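Local coordinates for protein phosphatase Slingshot homolog 2 (Homo sapiens, PDB 2NT2), which removes phosphate from tyrosine, serine and threonine of proteins, activating cofilin and so promoting actin filament disassembly, and is represented here by its catalytic domain, at residues T98-A103 and D112-Y117; V92-S97 and P129-Q134; A65-T70 and E136-I141. The protein carries 1 engineered substitution. One frame throughout, in Å; residues are numbered along the deposited sequence.

All three contacts are buried helix-to-helix joints of one phosphatase domain, and they share elements: helix 94-107 serves contacts 1 and 2, helix 129-143 serves contacts 2 and 3. Contact 1 is wholly apolar, alanines, an isoleucine and a tyrosine ring joining two consecutive helices. Contact 2, where the phosphate-binding loop runs into helix 94-107, mixes an aromatic ring with serines, an arginine and a bound sulfate. Contact 3, somewhat farther from the centre of the chain, is a single aromatic pair with a water bridge beside it. They touch one another: Y115 reaches M132, A101 meets both W67 and Y138, and S97 lies on the indole of W67.

Contact 1. Residues T98-A103 and D112-Y117; sequences TVIAYA and DRAYDY
In the helical layer of the dual-specificity phosphatase domain, I100 and A103 of helix 94-107 pack on A114 and Y115 of helix 111-121. The first helix is the one that leaves the phosphate-binding loop; the second follows it after a short turn and runs back across it, so the two form a helical hairpin. Their local axes make an angle of 132° and come within 8.8 Å of each other. At this ordinary spacing small residues let the backbones meet locally, and alanine supplies one from each helix: the methyl CB of A103 rests against CB of A114 at 4.1 Å. A114 also lets the backbones approach, for its CA lies 5.6 Å from CA of I100, and its CB sits 3.8 Å from the carbonyl O of I100.

I100 is the larger of the two residues that helix 94-107 brings to the joint, and its two branches divide the work. CG2, anti to the backbone N because CG1 takes the place beside that N (chi1 -71°), meets CB of A114 at 3.9 Å. The other branch runs alongside Y115, the two side chains pointing the same way, with CG1 passing CA of the tyrosine. A beta-branched, purely apolar side chain suits this place, since one branch covers the A114 methyl and the other reaches the neighbouring ring. L111, V118, L135 and P127 close in around the same isoleucine and bury it. Y115 is less enclosed, but P127 and M132 also touch it, the latter tying the hairpin to helix 129-143. Its CG stands anti to the backbone N (chi1 177°), carrying the ring along the flank of I100, where methyl CD1 of I100 approaches atom CD1 of Y115 obliquely at 3.7 Å.

Contact 2. Residues V92-S97 and P129-Q134; sequences VSRSAS and PSFMRQ. With SO4 (sulfate ion), chain D.
F131 presents the edge of its ring to R94, with CE1 of the phenyl 3.5 Å from CG of the arginine, near the ring plane. The guanidinium and phenyl planes are inclined at 32°. Two serine hydroxyls flank the same ring at a slant: OG of S93 is 3.2 Å from CD1 of F131, while OG of S97, whose modelled place is doubtful, lies near CB and CD1 on the other side. Serine is small enough to let the phenyl come close, and OG of S93 has its polar partners in D57 and N128. While CG of R94 lies against the phenyl edge, its guanidinium turns to the anion.

Residues 92-94 close the phosphate-binding P-loop of the protein-tyrosine phosphatases, where R94 is the signature arginine and S88 is an engineered replacement for the cysteine nucleophile. The sulfate probably marks the site of the substrate phosphate. A bend at chi3 (-76°) sets NE of R94 almost straight on sulfate O3, 2.6 Å away at 177°, and NH2 on O1 at 3.2 Å; the backbone N-H of R94 also binds O3. A leucine here, with no guanidinium, would probably hold the anion less firmly and leave E39 without its salt-bridge mate. Sulfate O4 takes the backbone N-H groups of V92, at 2.9 Å, and S93, at 3.0 Å, and OG of S88 and N of M90 bond the ion too.

Contact 3. Residues A65-T70 and E136-I141; sequences AYWNDT and EEYQGI
W67 meets Y138 edge first, and the contact can be followed outward along the indole. Its CB starts beside the far end of the phenol, 4.1 Å from OH of Y138. CG then stands anti to the carbonyl carbon (chi1 -42°), which swings the five-membered ring across the tyrosine. The next atom, CD1, makes the main contact: it lies over the centre of the Y138 ring, 3.2 Å above its plane. There CD1 of W67 is 3.3 Å from CD1 of Y138. NE1 follows along the same edge and passes over the root of the ring, 3.6 Å from CG of Y138. Beyond that, the six-membered ring leaves the tyrosine and turns onto helix 94-107, with CD2 against A101, CZ3 by T98 and CH2 on S97. Tryptophan is long and flat enough to offer an edge to one helix and the rest of its ring to another.

The planes of the five-membered ring and the phenol are inclined at 62°, and their centroids are 4.2 Å apart. Y138 suits the other half of the pair because its ring offers a broad face, while its hydroxyl has a polar task at the rim. OH of Y138 lies 2.5 Å from a water, and this water donates to the carbonyl O of W67 at 3.2 Å. T70 OG1 gives the same W67 O a second bond, 2.6 Å long, from 38° above the carbonyl plane. A T-shaped (edge-to-face) stack, with a water bridge beside it, thus joins the first turn of helix 67-79 to the C-terminal helix 129-143, within the helical layer of the protein-tyrosine phosphatase alpha/beta fold.

Contact 1. Residues T98-A103 and D112-Y117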
loop_
_atom_site.group_PDB
_atom_site.type_symbol
_atom_site.label_atom_id
_atom_site.label_comp_id
_atom_site.label_asym_id
_atom_site.label_seq_id
_atom_site.Cartn_x
_atom_site.Cartn_y
_atom_site.Cartn_z
ATOM N N THR A 98 4.018 -1.485 2.304
ATOM C CA THR A 98 3.916 -0.127 1.782
ATOM C C THR A 98 2.972 0.717 2.628
ATOM O O THR A 98 3.284 1.844 3.001
ATOM C CB THR A 98 3.413 -0.127 0.325
ATOM O OG1 THR A 98 4.361 -0.808 -0.500
ATOM C CG2 THR A 98 3.313 1.299 -0.195
ATOM N N VAL A 99 1.817 0.138 2.949
ATOM C CA VAL A 99 0.834 0.843 3.771
ATOM C C VAL A 99 1.394 1.142 5.155
ATOM O O VAL A 99 1.194 2.222 5.709
ATOM C CB VAL A 99 -0.475 0.047 3.904
ATOM C CG1 VAL A 99 -1.324 0.632 5.020
ATOM C CG2 VAL A 99 -1.250 0.040 2.596
ATOM N N ILE A 100 2.130 0.188 5.731
ATOM C CA ILE A 100 2.684 0.417 7.063
ATOM C C ILE A 100 3.672 1.583 7.043
ATOM O O ILE A 100 3.656 2.426 7.936
ATOM C CB ILE A 100 3.363 -0.838 7.634
ATOM C CG1 ILE A 100 2.406 -1.959 8.026
ATOM C CG2 ILE A 100 4.240 -0.452 8.821
ATOM C CD1 ILE A 100 2.878 -3.357 7.695
ATOM N N ALA A 101 4.527 1.616 6.029
ATOM C CA ALA A 101 5.514 2.663 5.844
ATOM C C ALA A 101 4.857 4.025 5.679
ATOM O O ALA A 101 5.322 5.015 6.236
ATOM C CB ALA A 101 6.388 2.372 4.631
ATOM N N TYR A 102 3.785 4.092 4.889
ATOM C CA TYR A 102 3.123 5.383 4.696
ATOM C C TYR A 102 2.622 5.943 6.029
ATOM O O TYR A 102 2.791 7.127 6.312
ATOM C CB TYR A 102 1.967 5.255 3.709
ATOM C CG TYR A 102 1.109 6.500 3.622
ATOM C CD1 TYR A 102 1.548 7.615 2.919
ATOM C CD2 TYR A 102 -0.132 6.562 4.238
ATOM C CE1 TYR A 102 0.778 8.758 2.832
ATOM C CE2 TYR A 102 -0.912 7.702 4.156
ATOM C CZ TYR A 102 -0.453 8.796 3.452
ATOM O OH TYR A 102 -1.235 9.928 3.372
ATOM N N ALA A 103 2.015 5.091 6.844
ATOM C CA ALA A 103 1.495 5.482 8.149
ATOM C C ALA A 103 2.597 5.972 9.079
ATOM O O ALA A 103 2.435 6.969 9.792
ATOM C CB ALA A 103 0.728 4.332 8.781
ATOM N N ASP A 112 5.967 -0.640 15.369
ATOM C CA ASP A 112 5.025 -1.590 15.962
ATOM C C ASP A 112 3.618 -1.004 16.027
ATOM O O ASP A 112 2.660 -1.720 15.740
ATOM C CB ASP A 112 5.534 -2.020 17.338
ATOM C CG ASP A 112 6.604 -3.093 17.178
ATOM O OD1 ASP A 112 7.400 -3.023 16.219
ATOM O OD2 ASP A 112 6.625 -4.032 18.009
ATOM N N ARG A 113 3.558 0.270 16.343
ATOM C CA ARG A 113 2.412 1.153 16.257
ATOM C C ARG A 113 1.620 0.942 14.963
ATOM O O ARG A 113 0.451 0.576 14.986
ATOM C CB ARG A 113 2.902 2.596 16.270
ATOM C CG ARG A 113 2.235 3.587 17.196
ATOM C CD ARG A 113 3.290 4.399 17.932
ATOM N NE ARG A 113 3.261 5.829 17.615
ATOM C CZ ARG A 113 3.821 6.752 18.379
ATOM N NH1 ARG A 113 4.446 6.415 19.501
ATOM N NH2 ARG A 113 3.756 8.031 18.034
ATOM N N ALA A 114 2.274 1.208 13.842
ATOM C CA ALA A 114 1.678 1.154 12.512
ATOM C C ALA A 114 1.432 -0.284 12.078
ATOM O O ALA A 114 0.360 -0.617 11.578
ATOM C CB ALA A 114 2.568 1.863 11.499
ATOM N N TYR A 115 2.422 -1.160 12.277
ATOM C CA TYR A 115 2.206 -2.570 11.942
ATOM C C TYR A 115 0.991 -3.106 12.701
ATOM O O TYR A 115 0.113 -3.719 12.100
ATOM C CB TYR A 115 3.444 -3.404 12.255
ATOM C CG TYR A 115 3.299 -4.884 12.002
ATOM C CD1 TYR A 115 3.535 -5.419 10.740
ATOM C CD2 TYR A 115 2.927 -5.758 13.016
ATOM C CE1 TYR A 115 3.406 -6.775 10.494
ATOM C CE2 TYR A 115 2.794 -7.118 12.783
ATOM C CZ TYR A 115 3.036 -7.619 11.520
ATOM O OH TYR A 115 2.905 -8.969 11.289
ATOM N N ASP A 116 0.953 -2.852 14.004
ATOM C CA ASP A 116 -0.150 -3.215 14.870
ATOM C C ASP A 116 -1.474 -2.615 14.404
ATOM O O ASP A 116 -2.518 -3.260 14.460
ATOM C CB ASP A 116 0.111 -2.733 16.305
ATOM C CG ASP A 116 1.075 -3.633 17.049
ATOM O OD1 ASP A 116 1.558 -4.620 16.457
ATOM O OD2 ASP A 116 1.334 -3.351 18.238
ATOM N N TYR A 117 -1.417 -1.354 13.986
ATOM C CA TYR A 117 -2.613 -0.682 13.487
ATOM C C TYR A 117 -3.137 -1.412 12.253
ATOM O O TYR A 117 -4.315 -1.740 12.147
ATOM C CB TYR A 117 -2.308 0.776 13.162
ATOM C CG TYR A 117 -3.492 1.554 12.637
ATOM C CD1 TYR A 117 -4.426 2.106 13.508
ATOM C CD2 TYR A 117 -3.679 1.736 11.271
ATOM C CE1 TYR A 117 -5.506 2.817 13.021
ATOM C CE2 TYR A 117 -4.761 2.447 10.780
ATOM C CZ TYR A 117 -5.672 2.986 11.664
ATOM O OH TYR A 117 -6.754 3.697 11.198
#

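Contact 2. Residues V92-S97 and P129-Q134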
loop_
_atom_site.group_PDB
_atom_site.type_symbol
_atom_site.label_atom_id
_atom_site.label_comp_id
_atom_site.label_asym_id
_atom_site.label_seq_id
_atom_site.Cartn_x
_atom_site.Cartn_y
_atom_site.Cartn_z
ATOM N N VAL A 92 -0.797 -8.914 1.225
ATOM C CA VAL A 92 -0.231 -9.452 2.458
ATOM C C VAL A 92 1.171 -8.934 2.731
ATOM O O VAL A 92 1.548 -8.695 3.877
ATOM C CB VAL A 92 -0.209 -10.994 2.365
ATOM C CG1 VAL A 92 0.951 -11.589 3.140
ATOM C CG2 VAL A 92 -1.543 -11.551 2.843
ATOM N N SER A 93 1.968 -8.744 1.685
ATOM C CA SER A 93 3.382 -8.416 1.866
ATOM C C SER A 93 3.789 -7.123 1.183
ATOM O O SER A 93 4.116 -6.116 1.821
ATOM C CB SER A 93 4.216 -9.597 1.356
ATOM O OG SER A 93 5.591 -9.404 1.570
ATOM N N ARG A 94 3.777 -7.092 -0.146
ATOM C CA ARG A 94 4.189 -5.868 -0.839
ATOM C C ARG A 94 3.261 -4.701 -0.519
ATOM O O ARG A 94 3.705 -3.582 -0.242
ATOM C CB ARG A 94 4.227 -6.098 -2.349
ATOM C CG ARG A 94 5.377 -6.975 -2.828
ATOM C CD ARG A 94 5.200 -7.314 -4.304
ATOM N NE ARG A 94 4.170 -8.330 -4.508
ATOM C CZ ARG A 94 3.823 -8.818 -5.689
ATOM N NH1 ARG A 94 4.411 -8.395 -6.797
ATOM N NH2 ARG A 94 2.870 -9.742 -5.747
ATOM N N SER A 95 1.955 -4.944 -0.580
ATOM C CA SER A 95 0.972 -3.905 -0.312
ATOM C C SER A 95 0.946 -3.538 1.171
ATOM O O SER A 95 0.942 -2.351 1.493
ATOM C CB SER A 95 -0.415 -4.331 -0.782
ATOM O OG SER A 95 -0.749 -5.638 -0.364
ATOM N N ALA A 96 0.931 -4.554 2.037
ATOM C CA ALA A 96 0.836 -4.309 3.476
ATOM C C ALA A 96 2.015 -3.471 3.969
ATOM O O ALA A 96 1.813 -2.477 4.664
ATOM C CB ALA A 96 0.734 -5.597 4.269
ATOM N N SER A 97 3.221 -3.876 3.583
ATOM C CA SER A 97 4.439 -3.187 3.969
ATOM C C SER A 97 4.401 -1.720 3.555
ATOM O O SER A 97 4.714 -0.832 4.345
ATOM C CB SER A 97 5.662 -3.854 3.329
ATOM O OG SER A 97 5.562 -5.263 3.389
ATOM N N PRO A 129 10.056 -11.334 5.307
ATOM C CA PRO A 129 11.085 -11.049 6.310
ATOM C C PRO A 129 12.033 -9.935 5.884
ATOM O O PRO A 129 12.448 -9.121 6.716
ATOM C CB PRO A 129 11.860 -12.367 6.407
ATOM C CG PRO A 129 10.864 -13.405 6.009
ATOM C CD PRO A 129 10.013 -12.766 4.950
ATOM N N SER A 130 12.373 -9.895 4.596
ATOM C CA SER A 130 13.175 -8.796 4.059
ATOM C C SER A 130 12.390 -7.493 4.073
ATOM O O SER A 130 12.927 -6.410 4.315
ATOM C CB SER A 130 13.649 -9.112 2.643
ATOM O OG SER A 130 14.172 -7.967 1.998
ATOM N N PHE A 131 11.078 -7.575 3.845
ATOM C CA PHE A 131 10.288 -6.343 3.913
ATOM C C PHE A 131 10.231 -5.853 5.352
ATOM O O PHE A 131 10.255 -4.654 5.620
ATOM C CB PHE A 131 8.894 -6.560 3.337
ATOM C CG PHE A 131 8.902 -6.713 1.816
ATOM C CD1 PHE A 131 7.738 -7.031 1.129
ATOM C CD2 PHE A 131 10.074 -6.532 1.102
ATOM C CE1 PHE A 131 7.756 -7.169 -0.244
ATOM C CE2 PHE A 131 10.100 -6.666 -0.272
ATOM C CZ PHE A 131 8.932 -6.981 -0.946
ATOM N N MET A 132 10.204 -6.804 6.288
ATOM C CA MET A 132 10.214 -6.414 7.699
ATOM C C MET A 132 11.504 -5.706 8.081
ATOM O O MET A 132 11.484 -4.677 8.755
ATOM C CB MET A 132 9.965 -7.619 8.603
ATOM C CG MET A 132 8.626 -8.301 8.402
ATOM S SD MET A 132 7.307 -7.588 9.403
ATOM C CE MET A 132 7.081 -6.000 8.628
ATOM N N ARG A 133 12.636 -6.254 7.654
ATOM C CA ARG A 133 13.928 -5.628 7.925
ATOM C C ARG A 133 13.937 -4.187 7.427
ATOM O O ARG A 133 14.462 -3.287 8.080
ATOM C CB ARG A 133 15.046 -6.430 7.264
ATOM C CG ARG A 133 16.382 -6.360 7.987
ATOM C CD ARG A 133 17.445 -5.706 7.120
ATOM N NE ARG A 133 18.609 -6.552 6.902
ATOM C CZ ARG A 133 19.761 -6.480 7.558
ATOM N NH1 ARG A 133 19.926 -5.574 8.514
ATOM N NH2 ARG A 133 20.747 -7.318 7.261
ATOM N N GLN A 134 13.347 -3.984 6.252
ATOM C CA GLN A 134 13.386 -2.675 5.609
ATOM C C GLN A 134 12.521 -1.644 6.313
ATOM O O GLN A 134 12.873 -0.465 6.356
ATOM C CB GLN A 134 12.964 -2.800 4.140
ATOM C CG GLN A 134 14.067 -3.352 3.252
ATOM C CD GLN A 134 13.537 -4.020 2.000
ATOM O OE1 GLN A 134 12.879 -3.392 1.169
ATOM N NE2 GLN A 134 13.838 -5.302 1.866
HETATM S S SO4 D . 1.764 -9.996 -2.039
HETATM O O1 SO4 D . 0.982 -10.271 -3.236
HETATM O O2 SO4 D . 2.247 -11.234 -1.431
HETATM O O3 SO4 D . 2.923 -9.167 -2.387
HETATM O O4 SO4 D . 0.926 -9.279 -1.073
#

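Contact 3. Residues A65-T70 and E136-I141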
loop_
_atom_site.group_PDB
_atom_site.type_symbol
_atom_site.label_atom_id
_atom_site.label_comp_id
_atom_site.label_asym_id
_atom_site.label_seq_id
_atom_site.Cartn_x
_atom_site.Cartn_y
_atom_site.Cartn_z
ATOM N N ALA A 65 13.412 1.723 -1.208
ATOM C CA ALA A 65 13.701 2.704 -2.245
ATOM C C ALA A 65 12.451 3.289 -2.882
ATOM O O ALA A 65 12.508 4.332 -3.538
ATOM C CB ALA A 65 14.603 2.078 -3.299
ATOM N N TYR A 66 11.282 2.669 -2.724
ATOM C CA TYR A 66 10.096 3.179 -3.403
ATOM C C TYR A 66 9.092 3.846 -2.471
ATOM O O TYR A 66 8.033 4.263 -2.968
ATOM C CB TYR A 66 9.364 2.049 -4.123
ATOM C CG TYR A 66 10.105 1.282 -5.182
ATOM C CD1 TYR A 66 10.862 0.160 -4.863
ATOM C CD2 TYR A 66 10.047 1.668 -6.517
ATOM C CE1 TYR A 66 11.540 -0.547 -5.837
ATOM C CE2 TYR A 66 10.723 0.964 -7.498
ATOM C CZ TYR A 66 11.469 -0.143 -7.156
ATOM O OH TYR A 66 12.143 -0.842 -8.134
ATOM N N TRP A 67 9.322 3.940 -1.159
ATOM C CA TRP A 67 8.224 4.369 -0.296
ATOM C C TRP A 67 7.942 5.873 -0.418
ATOM O O TRP A 67 6.828 6.292 -0.068
ATOM C CB TRP A 67 8.303 4.033 1.151
ATOM C CG TRP A 67 8.728 2.792 1.793
ATOM C CD1 TRP A 67 9.742 2.804 2.711
ATOM C CD2 TRP A 67 8.321 1.422 1.717
ATOM N NE1 TRP A 67 9.992 1.541 3.205
ATOM C CE2 TRP A 67 9.121 0.676 2.599
ATOM C CE3 TRP A 67 7.338 0.771 0.965
ATOM C CZ2 TRP A 67 8.981 -0.703 2.765
ATOM C CZ3 TRP A 67 7.204 -0.594 1.132
ATOM C CH2 TRP A 67 8.014 -1.310 2.018
ATOM N N ASN A 68 8.871 6.697 -0.891
ATOM C CA ASN A 68 8.542 8.122 -1.013
ATOM C C ASN A 68 7.720 8.376 -2.275
ATOM O O ASN A 68 6.887 9.272 -2.320
ATOM C CB ASN A 68 9.802 8.978 -0.995
ATOM C CG ASN A 68 9.551 10.418 -1.396
ATOM O OD1 ASN A 68 9.727 10.781 -2.562
ATOM N ND2 ASN A 68 9.158 11.257 -0.446
ATOM N N ASP A 69 7.951 7.535 -3.275
ATOM C CA ASP A 69 7.146 7.487 -4.486
ATOM C C ASP A 69 5.715 7.084 -4.128
ATOM O O ASP A 69 4.735 7.671 -4.576
ATOM C CB ASP A 69 7.696 6.452 -5.465
ATOM C CG ASP A 69 8.953 6.876 -6.186
ATOM O OD1 ASP A 69 9.507 7.949 -5.866
ATOM O OD2 ASP A 69 9.393 6.125 -7.088
ATOM N N THR A 70 5.631 6.040 -3.305
ATOM C CA THR A 70 4.336 5.562 -2.825
ATOM C C THR A 70 3.692 6.638 -1.958
ATOM O O THR A 70 2.508 6.952 -2.096
ATOM C CB THR A 70 4.481 4.237 -2.066
ATOM O OG1 THR A 70 5.351 4.379 -0.939
ATOM C CG2 THR A 70 5.164 3.191 -2.949
ATOM N N GLU A 136 11.970 -1.601 9.537
ATOM C CA GLU A 136 12.841 -1.267 10.653
ATOM C C GLU A 136 13.890 -0.242 10.224
ATOM O O GLU A 136 14.191 0.701 10.948
ATOM C CB GLU A 136 13.571 -2.500 11.173
ATOM C CG GLU A 136 12.771 -3.427 12.061
ATOM C CD GLU A 136 13.508 -4.739 12.304
ATOM O OE1 GLU A 136 14.750 -4.760 12.137
ATOM O OE2 GLU A 136 12.825 -5.731 12.645
ATOM N N GLU A 137 14.457 -0.450 9.032
ATOM C CA GLU A 137 15.379 0.557 8.509
ATOM C C GLU A 137 14.648 1.893 8.347
ATOM O O GLU A 137 15.118 2.916 8.841
ATOM C CB GLU A 137 15.997 0.123 7.178
ATOM C CG GLU A 137 17.092 1.054 6.690
ATOM C CD GLU A 137 17.945 0.494 5.576
ATOM O OE1 GLU A 137 18.804 1.258 5.072
ATOM O OE2 GLU A 137 17.766 -0.687 5.208
ATOM N N TYR A 138 13.515 1.842 7.660
ATOM C CA TYR A 138 12.722 3.023 7.333
ATOM C C TYR A 138 12.500 3.864 8.585
ATOM O O TYR A 138 12.713 5.075 8.591
ATOM C CB TYR A 138 11.391 2.604 6.725
ATOM C CG TYR A 138 10.581 3.691 6.071
ATOM C CD1 TYR A 138 11.153 4.538 5.137
ATOM C CD2 TYR A 138 9.238 3.876 6.383
ATOM C CE1 TYR A 138 10.428 5.541 4.526
ATOM C CE2 TYR A 138 8.498 4.877 5.776
ATOM C CZ TYR A 138 9.098 5.705 4.849
ATOM O OH TYR A 138 8.378 6.703 4.235
ATOM N N GLN A 139 12.110 3.180 9.654
ATOM C CA GLN A 139 11.984 3.788 10.971
ATOM C C GLN A 139 13.241 4.568 11.344
ATOM O O GLN A 139 13.178 5.762 11.634
ATOM C CB GLN A 139 11.714 2.699 12.007
ATOM C CG GLN A 139 11.453 3.222 13.416
ATOM C CD GLN A 139 10.963 2.095 14.310
ATOM O OE1 GLN A 139 11.590 1.036 14.352
ATOM N NE2 GLN A 139 9.845 2.320 14.988
ATOM N N GLY A 140 14.384 3.888 11.308
ATOM C CA GLY A 140 15.651 4.534 11.592
ATOM C C GLY A 140 15.894 5.715 10.673
ATOM O O GLY A 140 16.369 6.765 11.100
ATOM N N ILE A 141 15.554 5.558 9.395
ATOM C CA ILE A 141 15.752 6.654 8.451
ATOM C C ILE A 141 14.830 7.818 8.784
ATOM O O ILE A 141 15.219 8.987 8.774
ATOM C CB ILE A 141 15.531 6.210 6.996
ATOM C CG1 ILE A 141 16.591 5.249 6.463
ATOM C CG2 ILE A 141 15.407 7.436 6.100
ATOM C CD1 ILE A 141 16.134 4.346 5.342
HETATM O O HOH W 1 6.284 6.028 3.065
#